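Local coordinates for protein N-terminal acetyltransferase B complex subunit MDM20 (Candida albicans, PDB 5K04) that serves as the non-catalytic, helical-repeat subunit of the NatB N-terminal acetyltransferase complex, partnering the NAT3 chain and contributing to the coenzyme A site, at residues E335-V340 with D368-N373. Numbering follows the deposited sequence.
With COA (coenzyme A), chain D.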
# COMPACT_ATOMS: atom_id res chain seq x y z
N GLU A 335 6.25 -8.62 39.41
CA GLU A 335 7.56 -9.11 39.00
C GLU A 335 7.66 -9.35 37.50
O GLU A 335 8.72 -9.12 36.92
CB GLU A 335 7.92 -10.40 39.76
CG GLU A 335 8.45 -10.15 41.17
CD GLU A 335 9.31 -11.29 41.69
OE1 GLU A 335 8.85 -12.45 41.67
OE2 GLU A 335 10.46 -11.01 42.10
N ASN A 336 6.58 -9.81 36.87
CA ASN A 336 6.59 -10.10 35.45
C ASN A 336 6.23 -8.85 34.66
O ASN A 336 5.11 -8.33 34.77
CB ASN A 336 5.64 -11.25 35.10
CG ASN A 336 5.60 -11.53 33.62
OD1 ASN A 336 4.81 -10.96 32.89
ND2 ASN A 336 6.48 -12.40 33.16
N LEU A 337 7.19 -8.39 33.85
CA LEU A 337 7.07 -7.13 33.14
C LEU A 337 5.78 -7.06 32.32
O LEU A 337 5.04 -6.07 32.39
CB LEU A 337 8.30 -6.95 32.24
CG LEU A 337 8.20 -6.00 31.06
CD1 LEU A 337 7.79 -4.60 31.49
CD2 LEU A 337 9.54 -5.96 30.36
N ILE A 338 5.47 -8.11 31.57
CA ILE A 338 4.29 -8.10 30.70
C ILE A 338 2.99 -8.12 31.52
O ILE A 338 2.00 -7.48 31.13
CB ILE A 338 4.38 -9.26 29.69
CG1 ILE A 338 5.46 -8.91 28.64
CG2 ILE A 338 3.02 -9.53 29.03
CD1 ILE A 338 5.87 -10.05 27.74
N THR A 339 2.97 -8.81 32.66
CA THR A 339 1.86 -8.66 33.59
C THR A 339 1.63 -7.20 33.93
O THR A 339 0.49 -6.72 33.91
CB THR A 339 2.12 -9.47 34.86
OG1 THR A 339 2.34 -10.85 34.52
CG2 THR A 339 0.95 -9.37 35.85
N VAL A 340 2.71 -6.46 34.21
CA VAL A 340 2.57 -5.04 34.54
C VAL A 340 2.09 -4.24 33.34
O VAL A 340 1.26 -3.34 33.47
CB VAL A 340 3.90 -4.51 35.10
CG1 VAL A 340 3.81 -3.00 35.39
CG2 VAL A 340 4.28 -5.27 36.36
N ASP A 368 14.02 -8.76 19.36
CA ASP A 368 12.74 -8.49 20.00
C ASP A 368 12.70 -7.07 20.54
O ASP A 368 13.71 -6.52 20.96
CB ASP A 368 12.48 -9.48 21.14
CG ASP A 368 11.87 -10.79 20.66
OD1 ASP A 368 11.03 -10.79 19.72
OD2 ASP A 368 12.23 -11.82 21.25
N SER A 369 11.51 -6.47 20.50
CA SER A 369 11.33 -5.20 21.17
C SER A 369 11.15 -5.42 22.67
O SER A 369 10.79 -6.51 23.13
CB SER A 369 10.14 -4.44 20.59
OG SER A 369 10.41 -3.96 19.28
N ASN A 370 11.46 -4.39 23.45
CA ASN A 370 11.29 -4.45 24.89
C ASN A 370 9.85 -4.07 25.24
O ASN A 370 9.44 -2.93 24.98
CB ASN A 370 12.24 -3.51 25.58
CG ASN A 370 12.16 -3.61 27.09
OD1 ASN A 370 11.22 -4.17 27.64
ND2 ASN A 370 13.16 -3.05 27.77
N PRO A 371 9.08 -4.97 25.85
CA PRO A 371 7.67 -4.65 26.12
C PRO A 371 7.46 -3.41 26.97
O PRO A 371 6.37 -2.84 26.95
CB PRO A 371 7.16 -5.92 26.82
CG PRO A 371 8.12 -6.99 26.43
CD PRO A 371 9.45 -6.32 26.31
N VAL A 372 8.48 -2.95 27.73
CA VAL A 372 8.33 -1.72 28.51
C VAL A 372 7.99 -0.54 27.63
O VAL A 372 7.36 0.43 28.07
CB VAL A 372 9.61 -1.40 29.30
CG1 VAL A 372 9.30 -0.39 30.36
CG2 VAL A 372 10.13 -2.62 29.93
N ASN A 373 8.43 -0.57 26.37
CA ASN A 373 8.25 0.57 25.50
C ASN A 373 6.86 0.61 24.89
O ASN A 373 6.56 1.53 24.11
CB ASN A 373 9.36 0.57 24.47
CG ASN A 373 10.69 0.93 25.10
OD1 ASN A 373 10.72 1.79 26.00
ND2 ASN A 373 11.77 0.27 24.68
N1A COA D . 12.98 -15.93 22.73
C2A COA D . 13.39 -17.23 23.35
N3A COA D . 12.59 -18.36 22.71
C4A COA D . 11.50 -18.24 21.72
C5A COA D . 11.03 -16.80 21.18
C6A COA D . 11.90 -15.59 21.72
N6A COA D . 11.74 -14.25 21.28
N7A COA D . 10.00 -16.94 20.03
C8A COA D . 9.71 -18.44 19.67
N9A COA D . 10.74 -19.11 20.75
C1B COA D . 10.97 -20.71 20.62
C2B COA D . 10.95 -21.52 21.95
O2B COA D . 12.05 -22.20 22.56
C3B COA D . 9.50 -21.90 21.80
O3B COA D . 8.58 -22.59 22.65
P3B COA D . 7.75 -22.43 24.04
O7A COA D . 6.28 -22.46 23.66
O8A COA D . 8.10 -23.70 24.84
O9A COA D . 8.19 -21.13 24.66
C4B COA D . 9.18 -21.77 20.21
O4B COA D . 10.28 -21.18 19.40
C5B COA D . 7.68 -21.67 19.73
O5B COA D . 6.88 -20.50 19.90
P1A COA D . 5.59 -19.73 19.31
O1A COA D . 4.93 -20.65 18.35
O2A COA D . 4.74 -19.28 20.46
O3A COA D . 6.21 -18.49 18.59
P2A COA D . 5.81 -17.02 18.05
O4A COA D . 6.17 -16.04 19.14
O5A COA D . 4.45 -17.03 17.56
O6A COA D . 6.90 -16.84 16.88
CBP COA D . 9.04 -16.23 15.43
CCP COA D . 8.27 -17.16 16.58
CDP COA D . 10.66 -16.67 15.30
CEP COA D . 8.24 -16.38 13.94
CAP COA D . 8.94 -14.57 15.93
OAP COA D . 9.12 -14.30 17.31
C9P COA D . 9.20 -13.51 14.75
O9P COA D . 10.41 -12.94 14.50
N8P COA D . 8.26 -13.61 13.56
C7P COA D . 8.75 -13.48 12.07
C6P COA D . 10.30 -13.31 11.83
C5P COA D . 11.41 -14.49 12.04
O5P COA D . 12.47 -14.38 12.85
N4P COA D . 11.12 -15.76 11.34
C3P COA D . 10.74 -17.16 11.41
C2P COA D . 11.25 -18.31 12.27
S1P COA D . 12.84 -19.05 12.10
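L337 and I338, in the first turn of helix 337-346, meet P371 and V372 where the loop 368-371 runs into helix 372-383, with the CA atoms of I338 and P371 6.7 Å apart and no hydrogen bond between the two backbones. L337 carries most of the contact. Its CG stands anti to the backbone N (chi1 159°), and the two methyls beyond straddle one methyl of V372: L337 CD1 and CD2 each lie 3.4 Å from V372 CG2, the two side chains crossing at about a right angle. L337 CD2 also reaches P371 CD (4.1 Å) and the amide oxygen N370 OD1 (3.7 Å). Beside it, I338 lays CG1 against P371 CB at 3.9 Å, and its CD1 extends over to P371 CG. F359 touches both L337 and V372, extending this apolar patch.

An asparagine caps each approach. N336 OD1 accepts from T339 N (2.8 Å) in the plane of its carbonyl, a regular N-cap. N370, ahead of the turn into the next helix, takes V372 N on OD1 (3.0 Å) from above its carbonyl plane, while N370 ND2 binds F359 O, so both ends of that amide are held. On the same loop, D368 OD2 lies 2.5 Å from the adenine amino group N6A of coenzyme A, a doubtful, very short hydrogen bond, and OD1 forms a salt bridge with R85 of the NAT3 chain. Two neighbouring helix N-termini of a TPR-clan, all-helical scaffold thus pack through Leu, Ile, Val and Pro side chains next to a loop that meets coenzyme A at the subunit interface.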